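Local coordinates for UPF0336 protein Rv0637 (Mycobacterium tuberculosis, PDB 5ZY8) that probably serves, as the HadC subunit of the HadBC complex, in the dehydration of (3R)-hydroxyacyl chains carried on acyl carrier protein in the FAS-II pathway, at residues I7-R13 against R106-V112; Y14-V20 against A99-A105; P37-S41 against L53-L57. Numbering follows the deposited sequence.

Contact 1. Residues I7-R13 against R106-V112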
loop_
_atom_site.group_PDB
_atom_site.type_symbol
_atom_site.label_atom_id
_atom_site.label_comp_id
_atom_site.label_asym_id
_atom_site.label_seq_id
_atom_site.Cartn_x
_atom_site.Cartn_y
_atom_site.Cartn_z
ATOM N N ILE C 7 -16.345 -22.203 17.915
ATOM C CA ILE C 7 -14.998 -22.051 17.386
ATOM C C ILE C 7 -13.938 -22.088 18.482
ATOM O O ILE C 7 -12.750 -21.913 18.184
ATOM C CB ILE C 7 -14.871 -20.755 16.566
ATOM C CG1 ILE C 7 -15.456 -19.584 17.359
ATOM C CG2 ILE C 7 -15.552 -20.886 15.208
ATOM C CD1 ILE C 7 -15.110 -18.234 16.811
ATOM N N ARG C 8 -14.327 -22.361 19.734
ATOM C CA ARG C 8 -13.408 -22.222 20.866
ATOM C C ARG C 8 -12.174 -23.100 20.717
ATOM O O ARG C 8 -12.276 -24.298 20.438
ATOM C CB ARG C 8 -14.101 -22.551 22.193
ATOM C CG ARG C 8 -15.151 -21.560 22.631
ATOM C CD ARG C 8 -16.147 -22.206 23.574
ATOM N NE ARG C 8 -17.409 -21.475 23.607
ATOM C CZ ARG C 8 -17.602 -20.346 24.281
ATOM N NH1 ARG C 8 -18.790 -19.749 24.251
ATOM N NH2 ARG C 8 -16.608 -19.809 24.982
ATOM N N GLY C 9 -11.001 -22.482 20.871
ATOM C CA GLY C 9 -9.758 -23.224 20.855
ATOM C C GLY C 9 -9.313 -23.703 19.497
ATOM O O GLY C 9 -8.469 -24.598 19.414
ATOM N N MET C 10 -9.886 -23.170 18.426
ATOM C CA MET C 10 -9.381 -23.469 17.097
ATOM C C MET C 10 -8.048 -22.761 16.856
ATOM O O MET C 10 -7.882 -21.582 17.190
ATOM C CB MET C 10 -10.412 -23.052 16.053
ATOM C CG MET C 10 -11.377 -24.169 15.698
ATOM S SD MET C 10 -12.783 -23.641 14.705
ATOM C CE MET C 10 -13.497 -25.234 14.294
ATOM N N ILE C 11 -7.092 -23.492 16.285
ATOM C CA ILE C 11 -5.800 -22.943 15.885
ATOM C C ILE C 11 -5.790 -22.939 14.368
ATOM O O ILE C 11 -5.984 -23.986 13.738
ATOM C CB ILE C 11 -4.611 -23.751 16.435
ATOM C CG1 ILE C 11 -4.546 -23.691 17.963
ATOM C CG2 ILE C 11 -3.300 -23.278 15.812
ATOM C CD1 ILE C 11 -3.572 -24.685 18.565
ATOM N N TRP C 12 -5.547 -21.769 13.782
ATOM C CA TRP C 12 -5.592 -21.588 12.333
ATOM C C TRP C 12 -4.201 -21.171 11.875
ATOM O O TRP C 12 -3.783 -20.033 12.097
ATOM C CB TRP C 12 -6.668 -20.569 11.952
ATOM C CG TRP C 12 -6.969 -20.521 10.492
ATOM C CD1 TRP C 12 -6.447 -19.667 9.562
ATOM C CD2 TRP C 12 -7.835 -21.408 9.778
ATOM N NE1 TRP C 12 -6.961 -19.949 8.317
ATOM C CE2 TRP C 12 -7.812 -21.018 8.422
ATOM C CE3 TRP C 12 -8.634 -22.491 10.156
ATOM C CZ2 TRP C 12 -8.556 -21.673 7.446
ATOM C CZ3 TRP C 12 -9.373 -23.137 9.185
ATOM C CH2 TRP C 12 -9.326 -22.729 7.846
ATOM N N ARG C 13 -3.474 -22.108 11.270
ATOM C CA ARG C 13 -2.163 -21.809 10.712
ATOM C C ARG C 13 -2.320 -21.209 9.319
ATOM O O ARG C 13 -3.003 -21.779 8.460
ATOM C CB ARG C 13 -1.295 -23.070 10.675
ATOM C CG ARG C 13 -0.651 -23.412 12.020
ATOM C CD ARG C 13 -0.191 -24.859 12.095
ATOM N NE ARG C 13 -0.882 -25.606 13.147
ATOM C CZ ARG C 13 -1.145 -26.911 13.096
ATOM N NH1 ARG C 13 -1.777 -27.506 14.103
ATOM N NH2 ARG C 13 -0.774 -27.624 12.040
ATOM N N ARG C 106 -0.139 -17.482 12.859
ATOM C CA ARG C 106 -0.945 -18.529 13.466
ATOM C C ARG C 106 -1.954 -17.837 14.363
ATOM O O ARG C 106 -1.566 -17.136 15.302
ATOM C CB ARG C 106 -0.075 -19.513 14.254
ATOM C CG ARG C 106 -0.825 -20.702 14.826
ATOM C CD ARG C 106 0.016 -21.421 15.864
ATOM N NE ARG C 106 -0.525 -21.305 17.216
ATOM C CZ ARG C 106 0.159 -21.602 18.319
ATOM N NH1 ARG C 106 -0.407 -21.474 19.518
ATOM N NH2 ARG C 106 1.413 -22.027 18.223
ATOM N N MET C 107 -3.230 -17.989 14.055
ATOM C CA MET C 107 -4.287 -17.374 14.841
ATOM C C MET C 107 -4.934 -18.427 15.732
ATOM O O MET C 107 -5.385 -19.465 15.242
ATOM C CB MET C 107 -5.328 -16.749 13.922
ATOM C CG MET C 107 -6.207 -15.718 14.572
ATOM S SD MET C 107 -7.642 -15.521 13.522
ATOM C CE MET C 107 -8.435 -17.102 13.811
ATOM N N ASP C 108 -5.008 -18.147 17.033
ATOM C CA ASP C 108 -5.798 -18.961 17.944
ATOM C C ASP C 108 -7.050 -18.205 18.366
ATOM O O ASP C 108 -7.043 -16.980 18.511
ATOM C CB ASP C 108 -5.008 -19.339 19.212
ATOM C CG ASP C 108 -3.667 -20.001 18.915
ATOM O OD1 ASP C 108 -3.402 -20.304 17.733
ATOM O OD2 ASP C 108 -2.885 -20.243 19.872
ATOM N N ILE C 109 -8.112 -18.956 18.632
ATOM C CA ILE C 109 -9.296 -18.377 19.253
ATOM C C ILE C 109 -9.065 -18.341 20.760
ATOM O O ILE C 109 -9.062 -19.378 21.435
ATOM C CB ILE C 109 -10.563 -19.154 18.902
ATOM C CG1 ILE C 109 -10.758 -19.139 17.388
ATOM C CG2 ILE C 109 -11.751 -18.574 19.671
ATOM C CD1 ILE C 109 -11.498 -17.939 16.866
ATOM N N HIS C 110 -8.833 -17.139 21.278
ATOM C CA HIS C 110 -8.449 -16.971 22.670
ATOM C C HIS C 110 -9.661 -17.042 23.586
ATOM O O HIS C 110 -9.583 -17.629 24.668
ATOM C CB HIS C 110 -7.714 -15.642 22.840
ATOM C CG HIS C 110 -6.959 -15.519 24.125
ATOM N ND1 HIS C 110 -7.456 -14.838 25.218
ATOM C CD2 HIS C 110 -5.738 -15.976 24.492
ATOM C CE1 HIS C 110 -6.575 -14.883 26.201
ATOM N NE2 HIS C 110 -5.523 -15.566 25.786
ATOM N N SER C 111 -10.790 -16.470 23.168
ATOM C CA SER C 111 -11.980 -16.405 24.004
ATOM C C SER C 111 -13.187 -16.216 23.103
ATOM O O SER C 111 -13.094 -15.585 22.046
ATOM C CB SER C 111 -11.936 -15.236 25.005
ATOM O OG SER C 111 -10.637 -14.998 25.507
ATOM N N VAL C 112 -14.323 -16.739 23.554
ATOM C CA VAL C 112 -15.613 -16.533 22.901
ATOM C C VAL C 112 -16.611 -16.248 24.011
ATOM O O VAL C 112 -16.712 -17.020 24.968
ATOM C CB VAL C 112 -16.071 -17.748 22.065
ATOM C CG1 VAL C 112 -17.424 -17.471 21.417
ATOM C CG2 VAL C 112 -15.040 -18.111 21.016
#
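Ile109 packs its side chain against the turn that precedes the first strand: its CD1 lies 3.6 Å from CD1 of Ile7, and its CG1 is 4.1 Å from CB of Met10. Val112 extends this apolar patch, with its CG2 4.0 Å from Ile7 CG1. The chain reaches the sheet through a type II beta turn from Ile7 to Met10, closed by Met10 N to Ile7 O (3.1 Å), with Gly9 at the positive phi such a turn needs. From there 11-13 runs antiparallel to 106-112, the axes 4.7 Å apart. Ile109 N donates to Met10 O (3.0 Å), and Trp12 and Met107 form a hydrogen-bonded pair through Trp12 N to Met107 O (2.7 Å) and Met107 N to Trp12 O (2.9 Å). From within the turn, Arg8 reaches along the strand, and its NH2 donates a hydrogen bond to Val112 O (2.8 Å). Ile11, Arg13, Arg106 and Asp108 share the more open face, where Arg106 NH1 forms a salt bridge to Asp108 OD2 (2.8 Å) and Ile11 CG2 lies 3.7 Å from Arg106 NE. Trp12 and Met107 point to the other face, which carries the long helix of the hot-dog fold. There Met107 packs on Val67 and Phe71 of helix 61-74, and Trp12 NE1 is hydrogen-bonded to Asp70 OD1 of the same helix, while strand 120-129 continues the sheet beyond 106-112.

Contact 2. Residues Y14-V20 against A99-A105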
loop_
_atom_site.group_PDB
_atom_site.type_symbol
_atom_site.label_atom_id
_atom_site.label_comp_id
_atom_site.label_asym_id
_atom_site.label_seq_id
_atom_site.Cartn_x
_atom_site.Cartn_y
_atom_site.Cartn_z
ATOM N N TYR C 14 -1.705 -20.049 9.105
ATOM C CA TYR C 14 -1.788 -19.385 7.810
ATOM C C TYR C 14 -0.870 -20.091 6.822
ATOM O O TYR C 14 0.333 -20.211 7.086
ATOM C CB TYR C 14 -1.411 -17.919 7.934
ATOM C CG TYR C 14 -1.771 -17.074 6.725
ATOM C CD1 TYR C 14 -3.100 -16.867 6.365
ATOM C CD2 TYR C 14 -0.785 -16.439 5.972
ATOM C CE1 TYR C 14 -3.433 -16.083 5.266
ATOM C CE2 TYR C 14 -1.106 -15.650 4.879
ATOM C CZ TYR C 14 -2.434 -15.473 4.527
ATOM O OH TYR C 14 -2.765 -14.685 3.436
ATOM N N PRO C 15 -1.388 -20.569 5.685
ATOM C CA PRO C 15 -0.592 -21.438 4.801
ATOM C C PRO C 15 0.495 -20.717 4.010
ATOM O O PRO C 15 1.187 -21.362 3.212
ATOM C CB PRO C 15 -1.657 -22.024 3.861
ATOM C CG PRO C 15 -2.728 -20.978 3.818
ATOM C CD PRO C 15 -2.753 -20.337 5.175
ATOM N N ASP C 16 0.667 -19.414 4.196
ATOM C CA ASP C 16 1.656 -18.628 3.480
ATOM C C ASP C 16 2.527 -17.877 4.472
ATOM O O ASP C 16 2.128 -17.621 5.609
ATOM C CB ASP C 16 0.971 -17.643 2.523
ATOM C CG ASP C 16 1.902 -17.097 1.460
ATOM O OD1 ASP C 16 3.077 -17.530 1.380
ATOM O OD2 ASP C 16 1.431 -16.212 0.703
ATOM N N TYR C 17 3.730 -17.532 4.037
ATOM C CA TYR C 17 4.565 -16.627 4.806
ATOM C C TYR C 17 4.339 -15.178 4.361
ATOM O O TYR C 17 3.708 -14.898 3.338
ATOM C CB TYR C 17 6.034 -17.021 4.692
ATOM C CG TYR C 17 6.593 -17.051 3.292
ATOM C CD1 TYR C 17 7.066 -15.890 2.684
ATOM C CD2 TYR C 17 6.668 -18.239 2.583
ATOM C CE1 TYR C 17 7.596 -15.916 1.418
ATOM C CE2 TYR C 17 7.196 -18.275 1.314
ATOM C CZ TYR C 17 7.656 -17.112 0.732
ATOM O OH TYR C 17 8.182 -17.141 -0.540
ATOM N N PHE C 18 4.865 -14.250 5.151
ATOM C CA PHE C 18 4.684 -12.821 4.928
ATOM C C PHE C 18 6.050 -12.157 5.015
ATOM O O PHE C 18 6.747 -12.311 6.023
ATOM C CB PHE C 18 3.709 -12.248 5.965
ATOM C CG PHE C 18 3.517 -10.760 5.895
ATOM C CD1 PHE C 18 4.410 -9.891 6.521
ATOM C CD2 PHE C 18 2.415 -10.220 5.252
ATOM C CE1 PHE C 18 4.220 -8.515 6.475
ATOM C CE2 PHE C 18 2.214 -8.839 5.207
ATOM C CZ PHE C 18 3.119 -7.991 5.813
ATOM N N ILE C 19 6.440 -11.432 3.970
ATOM C CA ILE C 19 7.692 -10.682 3.980
ATOM C C ILE C 19 7.388 -9.251 4.392
ATOM O O ILE C 19 6.549 -8.580 3.776
ATOM C CB ILE C 19 8.388 -10.699 2.611
ATOM C CG1 ILE C 19 8.744 -12.120 2.180
ATOM C CG2 ILE C 19 9.655 -9.857 2.691
ATOM C CD1 ILE C 19 9.905 -12.696 2.931
ATOM N N VAL C 20 8.072 -8.775 5.425
ATOM C CA VAL C 20 7.913 -7.390 5.847
ATOM C C VAL C 20 8.697 -6.532 4.857
ATOM O O VAL C 20 9.929 -6.500 4.889
ATOM C CB VAL C 20 8.396 -7.185 7.286
ATOM C CG1 VAL C 20 8.192 -5.749 7.694
ATOM C CG2 VAL C 20 7.649 -8.117 8.224
ATOM N N ALA C 99 12.325 -4.700 8.395
ATOM C CA ALA C 99 12.160 -4.893 6.968
ATOM C C ALA C 99 13.028 -6.063 6.527
ATOM O O ALA C 99 14.166 -6.226 6.984
ATOM C CB ALA C 99 12.537 -3.623 6.213
ATOM N N GLY C 100 12.470 -6.899 5.654
ATOM C CA GLY C 100 13.127 -8.117 5.254
ATOM C C GLY C 100 12.764 -9.333 6.077
ATOM O O GLY C 100 13.083 -10.452 5.661
ATOM N N ASP C 101 12.107 -9.162 7.225
ATOM C CA ASP C 101 11.764 -10.317 8.048
ATOM C C ASP C 101 10.715 -11.188 7.370
ATOM O O ASP C 101 9.746 -10.687 6.792
ATOM C CB ASP C 101 11.249 -9.894 9.425
ATOM C CG ASP C 101 12.350 -9.380 10.327
ATOM O OD1 ASP C 101 12.042 -8.908 11.449
ATOM O OD2 ASP C 101 13.527 -9.469 9.919
ATOM N N LYS C 102 10.902 -12.499 7.473
ATOM C CA LYS C 102 9.938 -13.489 7.008
ATOM C C LYS C 102 9.151 -13.998 8.212
ATOM O O LYS C 102 9.738 -14.495 9.177
ATOM C CB LYS C 102 10.663 -14.628 6.289
ATOM C CG LYS C 102 9.794 -15.573 5.485
ATOM C CD LYS C 102 10.596 -16.797 5.076
ATOM C CE LYS C 102 9.941 -17.529 3.923
ATOM N NZ LYS C 102 10.772 -18.640 3.396
ATOM N N LEU C 103 7.830 -13.879 8.156
ATOM C CA LEU C 103 6.979 -14.156 9.300
ATOM C C LEU C 103 5.955 -15.226 8.962
ATOM O O LEU C 103 5.383 -15.226 7.866
ATOM C CB LEU C 103 6.251 -12.880 9.752
ATOM C CG LEU C 103 7.121 -11.703 10.187
ATOM C CD1 LEU C 103 6.260 -10.598 10.765
ATOM C CD2 LEU C 103 8.149 -12.169 11.193
ATOM N N TRP C 104 5.708 -16.121 9.916
ATOM C CA TRP C 104 4.660 -17.128 9.808
ATOM C C TRP C 104 3.593 -16.824 10.845
ATOM O O TRP C 104 3.900 -16.627 12.024
ATOM C CB TRP C 104 5.201 -18.548 10.007
ATOM C CG TRP C 104 6.201 -18.960 8.979
ATOM C CD1 TRP C 104 7.560 -18.795 9.037
ATOM C CD2 TRP C 104 5.928 -19.606 7.729
ATOM N NE1 TRP C 104 8.151 -19.301 7.896
ATOM C CE2 TRP C 104 7.171 -19.804 7.079
ATOM C CE3 TRP C 104 4.758 -20.038 7.097
ATOM C CZ2 TRP C 104 7.269 -20.412 5.826
ATOM C CZ3 TRP C 104 4.860 -20.650 5.859
ATOM C CH2 TRP C 104 6.105 -20.830 5.237
ATOM N N ALA C 105 2.346 -16.817 10.405
ATOM C CA ALA C 105 1.231 -16.392 11.225
ATOM C C ALA C 105 0.404 -17.594 11.655
ATOM O O ALA C 105 0.280 -18.590 10.933
ATOM C CB ALA C 105 0.357 -15.385 10.477
#
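Asp16 makes salt bridges to Arg22 and Arg26 of the second subunit, another copy of this protein, where the chain turns a corner at Pro15 and Asp16. Tyr14 N is hydrogen-bonded to Ala105 O (3.1 Å) before that corner. After it, Phe18 and Leu103 exchange two hydrogen bonds, Phe18 N to Leu103 O and Leu103 N to Phe18 O, both 2.9 Å. Val20 N to Asp101 O (2.9 Å) and Gly100 N to Val20 O (2.7 Å) carry the pairing past the strand end. Lys102 NZ stands 4.2 Å from the centroid of the Tyr17 ring in a cation-pi contact, and the edge of that ring meets the face of Trp104, whose NE1 is hydrogen-bonded to Asp130 OD1. Val20 CG2 touches Leu103 CD1 (3.8 Å), and Phe18 reaches Leu63 of helix 61-74. One face, with Tyr17, Ile19, Lys102 and Trp104, thus mixes aromatic, charged and aliphatic groups, Phe18 and Leu103 on the other are buried and apolar, and Asp16 ties this edge to the second subunit.

Contact 3. Residues P37-S41 against L53-L57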
loop_
_atom_site.group_PDB
_atom_site.type_symbol
_atom_site.label_atom_id
_atom_site.label_comp_id
_atom_site.label_asym_id
_atom_site.label_seq_id
_atom_site.Cartn_x
_atom_site.Cartn_y
_atom_site.Cartn_z
ATOM N N PRO C 37 13.567 8.638 12.392
ATOM C CA PRO C 37 14.393 8.217 11.249
ATOM C C PRO C 37 14.696 6.718 11.189
ATOM O O PRO C 37 15.135 6.247 10.132
ATOM C CB PRO C 37 15.678 9.035 11.430
ATOM C CG PRO C 37 15.678 9.441 12.855
ATOM C CD PRO C 37 14.243 9.647 13.213
ATOM N N ALA C 38 14.500 5.956 12.269
ATOM C CA ALA C 38 14.685 4.513 12.163
ATOM C C ALA C 38 13.555 3.844 11.381
ATOM O O ALA C 38 13.704 2.700 10.936
ATOM C CB ALA C 38 14.803 3.887 13.549
ATOM N N PHE C 39 12.428 4.527 11.197
ATOM C CA PHE C 39 11.420 4.005 10.289
ATOM C C PHE C 39 11.824 4.128 8.815
ATOM O O PHE C 39 11.284 3.388 7.982
ATOM C CB PHE C 39 10.080 4.705 10.536
ATOM C CG PHE C 39 9.429 4.331 11.842
ATOM C CD1 PHE C 39 9.188 3.002 12.158
ATOM C CD2 PHE C 39 9.028 5.308 12.742
ATOM C CE1 PHE C 39 8.579 2.656 13.361
ATOM C CE2 PHE C 39 8.415 4.967 13.949
ATOM C CZ PHE C 39 8.193 3.642 14.256
ATOM N N PHE C 40 12.758 5.027 8.465
ATOM C CA PHE C 40 13.006 5.349 7.061
ATOM C C PHE C 40 14.442 5.148 6.569
ATOM O O PHE C 40 14.631 4.985 5.354
ATOM C CB PHE C 40 12.578 6.791 6.764
ATOM C CG PHE C 40 11.167 7.092 7.173
ATOM C CD1 PHE C 40 10.108 6.813 6.322
ATOM C CD2 PHE C 40 10.895 7.660 8.414
ATOM C CE1 PHE C 40 8.794 7.096 6.695
ATOM C CE2 PHE C 40 9.589 7.947 8.801
ATOM C CZ PHE C 40 8.533 7.664 7.937
ATOM N N SER C 41 15.445 5.172 7.446
ATOM C CA SER C 41 16.849 5.125 7.051
ATOM C C SER C 41 17.552 3.911 7.650
ATOM O O SER C 41 17.348 3.584 8.821
ATOM C CB SER C 41 17.578 6.398 7.478
ATOM O OG SER C 41 18.969 6.158 7.606
ATOM N N LEU C 53 15.589 -1.679 8.579
ATOM C CA LEU C 53 14.725 -0.672 9.185
ATOM C C LEU C 53 13.695 -1.321 10.095
ATOM O O LEU C 53 13.336 -2.491 9.933
ATOM C CB LEU C 53 13.952 0.133 8.135
ATOM C CG LEU C 53 14.584 0.918 6.990
ATOM C CD1 LEU C 53 15.185 -0.039 6.010
ATOM C CD2 LEU C 53 13.550 1.799 6.295
ATOM N N VAL C 54 13.222 -0.556 11.054
ATOM C CA VAL C 54 12.166 -1.016 11.942
ATOM C C VAL C 54 10.825 -0.736 11.281
ATOM O O VAL C 54 10.596 0.351 10.724
ATOM C CB VAL C 54 12.249 -0.324 13.309
ATOM C CG1 VAL C 54 11.285 -0.979 14.286
ATOM C CG2 VAL C 54 13.662 -0.330 13.814
ATOM N N ALA C 55 9.924 -1.707 11.364
ATOM C CA ALA C 55 8.594 -1.546 10.812
ATOM C C ALA C 55 7.749 -0.698 11.752
ATOM O O ALA C 55 8.013 -0.651 12.954
ATOM C CB ALA C 55 7.932 -2.903 10.602
ATOM N N PRO C 56 6.758 0.013 11.224
ATOM C CA PRO C 56 5.830 0.731 12.103
ATOM C C PRO C 56 5.182 -0.244 13.072
ATOM O O PRO C 56 4.858 -1.377 12.715
ATOM C CB PRO C 56 4.810 1.332 11.127
ATOM C CG PRO C 56 5.541 1.430 9.838
ATOM C CD PRO C 56 6.490 0.270 9.798
ATOM N N LEU C 57 5.000 0.200 14.314
ATOM C CA LEU C 57 4.632 -0.751 15.357
ATOM C C LEU C 57 3.250 -1.357 15.162
ATOM O O LEU C 57 2.949 -2.365 15.804
ATOM C CB LEU C 57 4.754 -0.107 16.744
ATOM C CG LEU C 57 6.112 0.577 16.945
ATOM C CD1 LEU C 57 6.158 1.459 18.184
ATOM C CD2 LEU C 57 7.215 -0.471 16.971
#
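Two loops of the hot-dog domain, one on each side of helix 42-47, meet here, and Phe39, Leu53 and Val54 bury the largest areas. The CA-to-CB bond of Phe39 points away from 53-57, yet its ring swings back along that backbone: the ring edge faces two carbonyls, with CD1 3.3 Å from Val54 O and CE1 3.4 Å from Ala55 O, and CE1 lies 3.6 Å from Pro56 CA. Leu53, at the start of 53-57, lies against the main chain of Phe39 to Ser41, the later part of the turn from Pro37, and against Arg26 of helix 22-31. Val54 joins the loops by its main chain, donating from N to Ala38 O (3.3 Å), while its CG2 sits 4.4 Å from Ala38 CB. Ala38, Phe39 and Val54 also pack on apolar side chains of the 3-hydroxyacyl-ACP dehydratase chain, so the contact contributes to the heterodimer interface. Ser41 is the N-cap of helix 42-47, its OG hydrogen-bonded to Ala44 N. The tightest approach between the loops is Leu53 CD2 to Phe39 O, at 3.2 Å.

How the contacts relate
Contacts 1 and 2 are successive parts of the pairing of 11-19 with 102-113, parted by the corner at Pro15 and Asp16, at one margin of the chain's antiparallel sheet; their centres lie about 19 Å apart. Along the chain contact 3 is nested inside contact 2, and contact 2 inside contact 1. Contact 3 belongs to the loops around helix 42-47, its centre about 18 Å from that of contact 2 and about 31 Å from that of contact 1. It touches contact 2 through a probable hydrogen bond, Ala99 N to Leu53 O (2.9 Å). The series thus leads from the sheet margin, past a junction with the second HadC copy, to the dehydratase partner chain.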